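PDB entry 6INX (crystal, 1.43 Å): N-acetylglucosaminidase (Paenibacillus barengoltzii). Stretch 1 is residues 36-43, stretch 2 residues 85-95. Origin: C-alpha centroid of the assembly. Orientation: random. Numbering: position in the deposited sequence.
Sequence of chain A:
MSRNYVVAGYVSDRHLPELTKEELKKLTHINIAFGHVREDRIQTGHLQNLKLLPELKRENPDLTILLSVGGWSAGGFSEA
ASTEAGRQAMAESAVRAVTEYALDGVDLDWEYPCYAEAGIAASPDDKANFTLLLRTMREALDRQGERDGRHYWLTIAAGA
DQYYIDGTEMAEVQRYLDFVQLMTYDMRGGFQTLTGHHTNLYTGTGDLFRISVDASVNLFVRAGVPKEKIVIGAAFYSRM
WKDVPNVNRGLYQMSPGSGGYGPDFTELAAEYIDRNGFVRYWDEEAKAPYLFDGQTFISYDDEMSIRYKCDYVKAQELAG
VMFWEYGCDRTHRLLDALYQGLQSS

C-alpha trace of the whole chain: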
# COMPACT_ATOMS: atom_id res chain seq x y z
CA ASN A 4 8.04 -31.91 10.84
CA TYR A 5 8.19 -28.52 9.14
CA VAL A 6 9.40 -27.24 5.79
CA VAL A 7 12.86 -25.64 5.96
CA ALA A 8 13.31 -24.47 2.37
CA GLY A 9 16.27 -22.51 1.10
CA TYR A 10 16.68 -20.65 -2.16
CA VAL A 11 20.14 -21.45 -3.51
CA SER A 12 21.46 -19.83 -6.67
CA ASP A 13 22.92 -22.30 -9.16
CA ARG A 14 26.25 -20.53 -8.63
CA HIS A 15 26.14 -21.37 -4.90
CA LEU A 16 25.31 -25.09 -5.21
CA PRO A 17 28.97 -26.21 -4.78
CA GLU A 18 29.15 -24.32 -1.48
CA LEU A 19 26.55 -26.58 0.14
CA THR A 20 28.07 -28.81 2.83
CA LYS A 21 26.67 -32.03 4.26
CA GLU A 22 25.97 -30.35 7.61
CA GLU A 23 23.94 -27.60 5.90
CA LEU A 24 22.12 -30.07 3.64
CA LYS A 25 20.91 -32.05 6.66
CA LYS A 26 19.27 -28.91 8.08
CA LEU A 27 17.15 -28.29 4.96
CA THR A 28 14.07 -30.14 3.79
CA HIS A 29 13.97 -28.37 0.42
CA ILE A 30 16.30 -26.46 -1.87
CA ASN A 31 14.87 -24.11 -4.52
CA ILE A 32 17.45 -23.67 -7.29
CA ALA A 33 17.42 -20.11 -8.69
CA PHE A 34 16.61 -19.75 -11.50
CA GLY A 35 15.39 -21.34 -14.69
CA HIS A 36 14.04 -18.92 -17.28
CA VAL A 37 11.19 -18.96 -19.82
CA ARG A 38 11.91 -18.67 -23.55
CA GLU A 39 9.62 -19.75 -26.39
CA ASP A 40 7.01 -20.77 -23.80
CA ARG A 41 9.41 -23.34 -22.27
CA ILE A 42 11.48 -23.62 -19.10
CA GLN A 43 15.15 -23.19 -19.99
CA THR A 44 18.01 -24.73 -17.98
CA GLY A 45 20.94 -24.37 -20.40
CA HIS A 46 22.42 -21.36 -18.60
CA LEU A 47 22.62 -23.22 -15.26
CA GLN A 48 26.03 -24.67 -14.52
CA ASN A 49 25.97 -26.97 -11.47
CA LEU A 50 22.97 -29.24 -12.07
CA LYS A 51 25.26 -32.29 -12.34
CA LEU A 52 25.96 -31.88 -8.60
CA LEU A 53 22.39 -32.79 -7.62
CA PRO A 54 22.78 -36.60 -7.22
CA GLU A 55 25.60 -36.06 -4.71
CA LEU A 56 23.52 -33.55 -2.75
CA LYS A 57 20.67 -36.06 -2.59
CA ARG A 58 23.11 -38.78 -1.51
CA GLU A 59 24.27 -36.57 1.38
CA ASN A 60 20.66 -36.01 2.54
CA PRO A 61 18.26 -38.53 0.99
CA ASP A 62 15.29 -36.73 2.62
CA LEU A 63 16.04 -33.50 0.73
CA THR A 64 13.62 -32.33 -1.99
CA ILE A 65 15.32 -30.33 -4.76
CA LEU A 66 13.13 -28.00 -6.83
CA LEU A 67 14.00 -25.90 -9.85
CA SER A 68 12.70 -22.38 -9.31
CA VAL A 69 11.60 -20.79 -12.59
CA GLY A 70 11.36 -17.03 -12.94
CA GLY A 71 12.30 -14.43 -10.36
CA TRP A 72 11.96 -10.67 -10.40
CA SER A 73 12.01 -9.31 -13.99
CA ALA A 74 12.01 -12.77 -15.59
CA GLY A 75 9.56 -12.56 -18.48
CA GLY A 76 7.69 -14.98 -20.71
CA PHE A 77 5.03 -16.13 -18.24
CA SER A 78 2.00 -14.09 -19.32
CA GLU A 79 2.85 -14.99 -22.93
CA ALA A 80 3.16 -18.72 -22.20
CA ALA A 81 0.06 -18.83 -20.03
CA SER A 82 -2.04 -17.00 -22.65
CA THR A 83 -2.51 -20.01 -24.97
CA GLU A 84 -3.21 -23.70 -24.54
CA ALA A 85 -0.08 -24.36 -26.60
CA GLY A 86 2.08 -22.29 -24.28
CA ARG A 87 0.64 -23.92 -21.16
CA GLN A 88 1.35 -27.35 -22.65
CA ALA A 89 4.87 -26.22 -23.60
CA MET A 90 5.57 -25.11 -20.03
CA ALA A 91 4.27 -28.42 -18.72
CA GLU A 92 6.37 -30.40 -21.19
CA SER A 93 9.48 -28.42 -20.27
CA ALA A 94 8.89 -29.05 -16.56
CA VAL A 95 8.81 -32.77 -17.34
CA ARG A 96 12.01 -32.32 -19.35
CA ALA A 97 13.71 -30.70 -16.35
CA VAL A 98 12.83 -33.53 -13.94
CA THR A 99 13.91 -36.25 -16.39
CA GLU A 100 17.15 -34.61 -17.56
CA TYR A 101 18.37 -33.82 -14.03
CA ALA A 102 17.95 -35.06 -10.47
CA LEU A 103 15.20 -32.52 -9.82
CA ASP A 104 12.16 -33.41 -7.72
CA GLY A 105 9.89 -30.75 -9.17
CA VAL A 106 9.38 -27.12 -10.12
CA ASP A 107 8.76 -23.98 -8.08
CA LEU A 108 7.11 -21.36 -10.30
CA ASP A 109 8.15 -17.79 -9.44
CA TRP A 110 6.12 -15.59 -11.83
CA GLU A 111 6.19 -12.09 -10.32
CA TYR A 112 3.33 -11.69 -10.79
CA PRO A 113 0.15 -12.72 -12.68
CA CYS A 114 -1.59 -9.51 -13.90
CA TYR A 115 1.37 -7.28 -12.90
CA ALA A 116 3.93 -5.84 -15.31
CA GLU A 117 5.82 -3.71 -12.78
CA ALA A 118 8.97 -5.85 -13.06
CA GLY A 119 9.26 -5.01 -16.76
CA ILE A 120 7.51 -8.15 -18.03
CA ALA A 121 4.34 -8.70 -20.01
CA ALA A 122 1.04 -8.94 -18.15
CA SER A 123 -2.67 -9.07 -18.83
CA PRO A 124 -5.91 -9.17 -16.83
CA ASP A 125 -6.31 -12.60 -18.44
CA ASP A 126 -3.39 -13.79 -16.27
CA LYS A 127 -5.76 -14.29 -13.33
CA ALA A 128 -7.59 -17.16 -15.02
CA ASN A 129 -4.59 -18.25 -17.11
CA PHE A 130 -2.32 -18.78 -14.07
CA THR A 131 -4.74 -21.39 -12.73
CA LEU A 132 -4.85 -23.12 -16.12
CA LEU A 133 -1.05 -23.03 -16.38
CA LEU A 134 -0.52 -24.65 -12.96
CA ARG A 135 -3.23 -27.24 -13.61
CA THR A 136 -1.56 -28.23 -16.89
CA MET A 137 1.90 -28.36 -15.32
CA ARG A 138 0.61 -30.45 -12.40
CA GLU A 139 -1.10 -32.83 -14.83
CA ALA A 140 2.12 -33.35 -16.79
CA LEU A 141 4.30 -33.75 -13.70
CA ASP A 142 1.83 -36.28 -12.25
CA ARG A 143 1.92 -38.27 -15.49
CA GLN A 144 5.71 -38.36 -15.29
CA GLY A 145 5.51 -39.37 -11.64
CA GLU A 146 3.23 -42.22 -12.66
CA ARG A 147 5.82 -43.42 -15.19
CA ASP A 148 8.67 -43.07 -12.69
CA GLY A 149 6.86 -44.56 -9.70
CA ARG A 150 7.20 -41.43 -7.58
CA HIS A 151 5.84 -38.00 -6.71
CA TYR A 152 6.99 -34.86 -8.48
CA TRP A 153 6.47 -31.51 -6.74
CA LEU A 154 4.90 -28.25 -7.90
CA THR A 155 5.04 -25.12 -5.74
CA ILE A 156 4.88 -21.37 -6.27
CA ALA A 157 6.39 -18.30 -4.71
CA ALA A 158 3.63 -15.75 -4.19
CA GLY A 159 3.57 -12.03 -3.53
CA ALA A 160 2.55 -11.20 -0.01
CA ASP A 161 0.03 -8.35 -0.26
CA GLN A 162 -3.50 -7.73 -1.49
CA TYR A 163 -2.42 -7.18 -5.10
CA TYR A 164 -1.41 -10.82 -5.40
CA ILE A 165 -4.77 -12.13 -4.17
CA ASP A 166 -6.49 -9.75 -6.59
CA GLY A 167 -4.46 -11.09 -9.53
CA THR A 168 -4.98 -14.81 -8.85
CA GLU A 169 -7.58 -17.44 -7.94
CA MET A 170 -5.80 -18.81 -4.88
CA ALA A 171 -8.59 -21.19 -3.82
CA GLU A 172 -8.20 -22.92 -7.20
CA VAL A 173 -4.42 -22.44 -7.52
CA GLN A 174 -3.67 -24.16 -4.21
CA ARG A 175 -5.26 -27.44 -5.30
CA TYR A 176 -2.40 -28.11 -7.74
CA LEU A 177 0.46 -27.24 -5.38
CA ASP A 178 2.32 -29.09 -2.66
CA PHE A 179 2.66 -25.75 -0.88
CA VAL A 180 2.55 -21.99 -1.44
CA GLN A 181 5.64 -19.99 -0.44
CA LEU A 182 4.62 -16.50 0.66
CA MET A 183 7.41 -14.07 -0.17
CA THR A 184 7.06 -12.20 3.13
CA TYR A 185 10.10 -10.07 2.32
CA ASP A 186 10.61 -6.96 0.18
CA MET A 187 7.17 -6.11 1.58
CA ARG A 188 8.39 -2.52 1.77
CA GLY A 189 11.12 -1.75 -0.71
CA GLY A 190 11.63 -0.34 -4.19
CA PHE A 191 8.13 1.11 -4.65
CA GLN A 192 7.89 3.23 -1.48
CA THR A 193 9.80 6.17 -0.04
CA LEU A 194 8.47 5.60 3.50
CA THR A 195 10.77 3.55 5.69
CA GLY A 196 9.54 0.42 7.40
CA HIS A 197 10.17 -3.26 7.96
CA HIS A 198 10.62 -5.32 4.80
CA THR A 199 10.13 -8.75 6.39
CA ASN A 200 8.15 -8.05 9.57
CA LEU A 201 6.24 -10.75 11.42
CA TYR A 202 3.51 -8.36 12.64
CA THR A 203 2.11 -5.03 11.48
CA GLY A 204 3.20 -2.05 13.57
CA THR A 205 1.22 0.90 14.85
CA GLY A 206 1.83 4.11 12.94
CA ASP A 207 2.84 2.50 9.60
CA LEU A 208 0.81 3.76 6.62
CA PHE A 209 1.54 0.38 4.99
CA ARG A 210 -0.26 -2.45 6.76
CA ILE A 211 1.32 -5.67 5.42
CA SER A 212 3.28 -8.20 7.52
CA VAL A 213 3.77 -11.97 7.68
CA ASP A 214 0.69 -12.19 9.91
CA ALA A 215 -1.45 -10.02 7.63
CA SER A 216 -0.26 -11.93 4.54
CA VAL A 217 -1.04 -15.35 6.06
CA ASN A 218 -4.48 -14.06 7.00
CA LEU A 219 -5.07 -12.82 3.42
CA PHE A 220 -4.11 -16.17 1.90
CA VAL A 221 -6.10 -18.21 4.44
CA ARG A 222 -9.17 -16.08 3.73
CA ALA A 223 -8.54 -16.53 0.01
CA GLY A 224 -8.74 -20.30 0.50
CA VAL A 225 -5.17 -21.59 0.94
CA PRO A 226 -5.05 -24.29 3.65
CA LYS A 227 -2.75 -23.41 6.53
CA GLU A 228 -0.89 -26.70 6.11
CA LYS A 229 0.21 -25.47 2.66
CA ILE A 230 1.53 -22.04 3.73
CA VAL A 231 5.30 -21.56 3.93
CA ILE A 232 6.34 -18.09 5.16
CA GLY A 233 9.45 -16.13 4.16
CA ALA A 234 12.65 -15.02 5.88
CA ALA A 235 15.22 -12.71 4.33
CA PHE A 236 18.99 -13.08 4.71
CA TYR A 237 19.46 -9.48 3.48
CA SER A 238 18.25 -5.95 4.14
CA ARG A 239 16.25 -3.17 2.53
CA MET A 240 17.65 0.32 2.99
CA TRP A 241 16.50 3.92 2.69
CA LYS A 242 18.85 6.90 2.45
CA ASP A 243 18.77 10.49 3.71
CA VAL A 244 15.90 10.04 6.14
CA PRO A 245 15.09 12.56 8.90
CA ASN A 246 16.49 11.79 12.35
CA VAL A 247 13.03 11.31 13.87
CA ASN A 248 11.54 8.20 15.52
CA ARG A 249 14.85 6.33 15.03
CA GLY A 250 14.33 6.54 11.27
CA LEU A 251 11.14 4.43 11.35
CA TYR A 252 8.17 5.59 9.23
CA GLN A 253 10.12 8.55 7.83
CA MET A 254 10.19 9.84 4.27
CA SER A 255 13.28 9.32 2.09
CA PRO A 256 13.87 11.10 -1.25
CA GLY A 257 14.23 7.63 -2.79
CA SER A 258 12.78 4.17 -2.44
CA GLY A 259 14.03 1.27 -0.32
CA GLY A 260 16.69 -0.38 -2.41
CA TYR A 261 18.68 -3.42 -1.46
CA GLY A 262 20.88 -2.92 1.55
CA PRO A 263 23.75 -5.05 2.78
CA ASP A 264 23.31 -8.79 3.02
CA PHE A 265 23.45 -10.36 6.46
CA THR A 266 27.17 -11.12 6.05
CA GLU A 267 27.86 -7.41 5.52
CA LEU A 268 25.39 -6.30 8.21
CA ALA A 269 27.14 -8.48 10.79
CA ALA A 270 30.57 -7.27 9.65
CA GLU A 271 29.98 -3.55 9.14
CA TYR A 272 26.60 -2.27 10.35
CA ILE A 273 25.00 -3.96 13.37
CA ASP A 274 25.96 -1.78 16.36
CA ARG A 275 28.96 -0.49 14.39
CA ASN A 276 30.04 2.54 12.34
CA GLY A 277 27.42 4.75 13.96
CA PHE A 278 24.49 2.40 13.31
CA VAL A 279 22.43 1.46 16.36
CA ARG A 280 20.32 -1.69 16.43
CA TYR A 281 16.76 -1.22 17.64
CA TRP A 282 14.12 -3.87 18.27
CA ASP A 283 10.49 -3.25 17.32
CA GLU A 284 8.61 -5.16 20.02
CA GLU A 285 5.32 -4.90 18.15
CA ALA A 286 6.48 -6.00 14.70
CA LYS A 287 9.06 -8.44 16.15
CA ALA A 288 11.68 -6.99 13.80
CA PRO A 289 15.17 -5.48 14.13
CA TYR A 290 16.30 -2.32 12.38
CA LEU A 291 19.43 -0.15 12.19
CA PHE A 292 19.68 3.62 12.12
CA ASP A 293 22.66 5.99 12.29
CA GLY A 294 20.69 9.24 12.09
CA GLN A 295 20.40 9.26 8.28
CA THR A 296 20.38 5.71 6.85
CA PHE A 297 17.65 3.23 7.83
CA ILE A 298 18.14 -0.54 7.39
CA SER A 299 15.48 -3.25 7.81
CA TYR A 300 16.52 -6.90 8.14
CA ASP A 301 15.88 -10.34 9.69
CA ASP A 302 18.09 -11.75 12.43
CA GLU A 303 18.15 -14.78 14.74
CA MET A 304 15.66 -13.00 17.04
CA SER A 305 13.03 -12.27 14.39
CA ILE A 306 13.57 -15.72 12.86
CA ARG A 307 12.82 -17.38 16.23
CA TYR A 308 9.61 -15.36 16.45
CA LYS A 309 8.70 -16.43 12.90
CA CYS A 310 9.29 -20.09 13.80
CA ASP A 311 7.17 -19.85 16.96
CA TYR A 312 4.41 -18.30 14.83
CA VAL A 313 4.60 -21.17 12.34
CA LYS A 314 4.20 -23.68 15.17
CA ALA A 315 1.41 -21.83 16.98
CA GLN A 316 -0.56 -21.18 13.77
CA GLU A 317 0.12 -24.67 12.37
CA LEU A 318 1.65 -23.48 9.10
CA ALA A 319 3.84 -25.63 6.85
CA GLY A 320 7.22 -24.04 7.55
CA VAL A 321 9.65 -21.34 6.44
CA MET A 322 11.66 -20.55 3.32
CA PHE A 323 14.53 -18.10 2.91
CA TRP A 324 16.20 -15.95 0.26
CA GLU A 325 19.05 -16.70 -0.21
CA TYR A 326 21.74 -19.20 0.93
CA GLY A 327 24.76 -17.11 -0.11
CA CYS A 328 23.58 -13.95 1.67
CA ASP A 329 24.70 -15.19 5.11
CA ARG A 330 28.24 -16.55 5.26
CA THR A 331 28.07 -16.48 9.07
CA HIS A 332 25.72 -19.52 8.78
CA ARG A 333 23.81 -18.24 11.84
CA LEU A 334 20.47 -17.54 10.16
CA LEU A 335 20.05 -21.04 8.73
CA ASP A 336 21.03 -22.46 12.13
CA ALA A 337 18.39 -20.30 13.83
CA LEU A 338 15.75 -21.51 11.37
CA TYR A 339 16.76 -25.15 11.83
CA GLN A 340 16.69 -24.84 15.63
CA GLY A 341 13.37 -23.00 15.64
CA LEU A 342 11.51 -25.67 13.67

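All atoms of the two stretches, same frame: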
# COMPACT_ATOMS: atom_id res chain seq x y z
N HIS A 36 14.70 -20.01 -16.59
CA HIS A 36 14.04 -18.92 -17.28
C HIS A 36 13.05 -19.48 -18.30
O HIS A 36 13.04 -20.67 -18.59
CB HIS A 36 15.06 -18.01 -17.98
CG HIS A 36 16.09 -17.45 -17.06
ND1 HIS A 36 17.38 -17.18 -17.46
CD2 HIS A 36 16.03 -17.10 -15.75
CE1 HIS A 36 18.07 -16.69 -16.44
NE2 HIS A 36 17.27 -16.64 -15.39
N VAL A 37 12.20 -18.60 -18.83
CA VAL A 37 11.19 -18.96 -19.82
C VAL A 37 11.57 -18.32 -21.15
O VAL A 37 11.73 -17.10 -21.23
CB VAL A 37 9.77 -18.53 -19.40
CG1 VAL A 37 8.77 -18.79 -20.53
CG2 VAL A 37 9.35 -19.27 -18.13
N ARG A 38 11.71 -19.14 -22.18
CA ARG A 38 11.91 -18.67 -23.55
C ARG A 38 11.11 -19.58 -24.46
O ARG A 38 11.12 -20.80 -24.28
CB ARG A 38 13.39 -18.72 -23.96
CG ARG A 38 14.30 -17.80 -23.17
CD ARG A 38 15.66 -17.66 -23.84
NE ARG A 38 16.52 -18.83 -23.64
CZ ARG A 38 17.15 -19.12 -22.50
NH1 ARG A 38 17.03 -18.32 -21.44
NH2 ARG A 38 17.91 -20.20 -22.43
N GLU A 39 10.43 -18.99 -25.44
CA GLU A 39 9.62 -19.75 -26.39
C GLU A 39 8.61 -20.64 -25.67
O GLU A 39 8.37 -21.79 -26.05
CB GLU A 39 10.49 -20.55 -27.36
CG GLU A 39 11.50 -19.71 -28.13
CD GLU A 39 12.39 -20.54 -29.03
OE1 GLU A 39 11.90 -21.05 -30.06
OE2 GLU A 39 13.59 -20.69 -28.71
N ASP A 40 8.05 -20.10 -24.59
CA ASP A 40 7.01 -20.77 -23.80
C ASP A 40 7.53 -21.99 -23.05
O ASP A 40 6.72 -22.79 -22.58
CB ASP A 40 5.76 -21.14 -24.61
CG ASP A 40 5.00 -19.92 -25.15
OD1 ASP A 40 5.29 -18.77 -24.77
OD2 ASP A 40 4.06 -20.13 -25.96
N ARG A 41 8.84 -22.16 -22.91
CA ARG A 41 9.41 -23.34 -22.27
C ARG A 41 10.43 -22.96 -21.20
O ARG A 41 11.19 -21.99 -21.35
CB ARG A 41 10.04 -24.29 -23.30
CG ARG A 41 9.00 -24.92 -24.23
CD ARG A 41 9.60 -25.88 -25.26
NE ARG A 41 8.55 -26.28 -26.20
CZ ARG A 41 7.83 -27.40 -26.09
NH1 ARG A 41 8.05 -28.25 -25.10
NH2 ARG A 41 6.87 -27.64 -26.98
N ILE A 42 10.45 -23.75 -20.13
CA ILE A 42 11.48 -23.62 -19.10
C ILE A 42 12.84 -23.95 -19.69
O ILE A 42 13.03 -25.00 -20.30
CB ILE A 42 11.15 -24.55 -17.92
CG1 ILE A 42 9.87 -24.07 -17.23
CG2 ILE A 42 12.29 -24.56 -16.91
CD1 ILE A 42 9.28 -25.10 -16.26
N GLN A 43 13.80 -23.05 -19.48
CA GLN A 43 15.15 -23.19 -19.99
C GLN A 43 16.12 -23.41 -18.84
O GLN A 43 16.08 -22.68 -17.85
CB GLN A 43 15.56 -21.92 -20.74
CG GLN A 43 14.64 -21.53 -21.90
CD GLN A 43 14.61 -22.57 -23.00
OE1 GLN A 43 15.58 -23.30 -23.22
NE2 GLN A 43 13.47 -22.66 -23.69
N ALA A 85 -1.37 -23.86 -26.14
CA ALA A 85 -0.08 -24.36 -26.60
C ALA A 85 1.04 -23.98 -25.65
O ALA A 85 1.91 -24.80 -25.34
CB ALA A 85 0.21 -23.81 -28.00
N GLY A 86 1.04 -22.73 -25.18
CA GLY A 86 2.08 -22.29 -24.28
C GLY A 86 2.00 -22.95 -22.91
O GLY A 86 3.04 -23.23 -22.30
N ARG A 87 0.79 -23.21 -22.42
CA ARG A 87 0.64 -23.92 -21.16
C ARG A 87 1.13 -25.36 -21.29
O ARG A 87 1.81 -25.87 -20.39
CB ARG A 87 -0.81 -23.87 -20.67
CG ARG A 87 -1.26 -22.46 -20.32
CD ARG A 87 -2.67 -22.42 -19.76
NE ARG A 87 -3.71 -22.85 -20.70
CZ ARG A 87 -4.45 -22.04 -21.45
NH1 ARG A 87 -4.27 -20.73 -21.43
NH2 ARG A 87 -5.40 -22.56 -22.22
N GLN A 88 0.82 -26.01 -22.41
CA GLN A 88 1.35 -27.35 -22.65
C GLN A 88 2.87 -27.33 -22.79
O GLN A 88 3.56 -28.26 -22.34
CB GLN A 88 0.72 -27.96 -23.90
CG GLN A 88 -0.77 -28.24 -23.82
CD GLN A 88 -1.12 -29.34 -22.83
OE1 GLN A 88 -0.28 -30.20 -22.53
NE2 GLN A 88 -2.35 -29.33 -22.33
N ALA A 89 3.42 -26.30 -23.45
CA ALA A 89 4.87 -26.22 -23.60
C ALA A 89 5.56 -26.08 -22.25
O ALA A 89 6.60 -26.71 -22.01
CB ALA A 89 5.24 -25.06 -24.53
N MET A 90 5.01 -25.24 -21.37
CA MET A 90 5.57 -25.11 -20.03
C MET A 90 5.52 -26.43 -19.29
O MET A 90 6.49 -26.80 -18.61
CB MET A 90 4.79 -24.06 -19.23
CG MET A 90 5.07 -22.62 -19.66
SD MET A 90 6.74 -22.06 -19.29
CE MET A 90 6.61 -21.79 -17.52
N ALA A 91 4.40 -27.14 -19.39
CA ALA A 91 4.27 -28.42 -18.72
C ALA A 91 5.27 -29.43 -19.27
O ALA A 91 5.93 -30.15 -18.50
CB ALA A 91 2.84 -28.93 -18.90
N GLU A 92 5.39 -29.50 -20.60
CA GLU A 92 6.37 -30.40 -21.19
C GLU A 92 7.79 -30.08 -20.74
O GLU A 92 8.59 -30.99 -20.49
CB GLU A 92 6.27 -30.35 -22.72
CG GLU A 92 4.97 -30.90 -23.25
CD GLU A 92 4.69 -30.46 -24.68
OE1 GLU A 92 5.59 -29.89 -25.30
OE2 GLU A 92 3.56 -30.68 -25.16
N SER A 93 8.12 -28.79 -20.63
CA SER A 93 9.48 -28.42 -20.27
C SER A 93 9.75 -28.67 -18.79
O SER A 93 10.91 -28.88 -18.40
CB SER A 93 9.74 -26.96 -20.65
OG SER A 93 8.95 -26.07 -19.87
N ALA A 94 8.71 -28.65 -17.96
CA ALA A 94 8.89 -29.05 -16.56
C ALA A 94 9.21 -30.53 -16.48
O ALA A 94 10.09 -30.94 -15.70
CB ALA A 94 7.62 -28.74 -15.77
N VAL A 95 8.52 -31.34 -17.28
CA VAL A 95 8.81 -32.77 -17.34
C VAL A 95 10.22 -33.00 -17.85
O VAL A 95 10.94 -33.88 -17.36
CB VAL A 95 7.75 -33.49 -18.19
CG1 VAL A 95 8.21 -34.91 -18.53
CG2 VAL A 95 6.41 -33.53 -17.45
O HOH W 1 13.49 -27.81 -19.28

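How do the two backbones meet? Stretch 1 is a hairpin: strands 36-38 and 41-43 are joined by a type I' turn from Arg 38 to Arg 41, closed by reciprocal backbone hydrogen bonds between those two residues. Its second strand runs beside helix 85-95 at 36° between their N-to-C directions, with the axes approaching to 6.4 Å. The register climbs the helix roughly a turn at a time, pairing Asp 40 with Gly 86, Arg 41 with Met 90 and Ile 42 with Ser 93.

Where does the turn come closest to the helix backbone? Asp 40 packs against Gly 86 and Ala 89, and the CA-to-CB bond of Ala 89 points toward the strand. Asp 40 OD2 lies 3.4 Å from Gly 86 CA, and a CB at Gly 86 would clash with that oxygen. Asp 40 O sits 3.3 Å from Ala 89 CB; it is also 3.2 Å from Met 90 N, but the angle is too poor for a hydrogen bond, and that amide is instead bonded to Gly 86 O within the helix.

Which polar contacts fasten the strand? Ile 42 N donates to Ser 93 OG at 2.8 Å and 161°. The hydroxyl in turn donates to Met 90 O (2.9 Å from Ser 93 OG), so it links the strand amide to a helix carbonyl. Water 1 adds a second bridge, donating to Ile 42 O at 3.0 Å and Ser 93 O at 2.9 Å.

How do the remaining side chains pack? On the exposed side, Arg 41 NH1 and NH2 both donate to Glu 92 OE1, at 3.0 and 3.1 Å, forming a salt bridge near the guanidinium plane while Ala 89 CB covers one face. In the buried part, Met 90 CE touches Val 37 CG2 at 3.8 Å and Ile 42 CG1 at 4.0 Å, joining both strands to the helix. Ile 42 CD1 reaches Ala 94 CB at 4.0 Å.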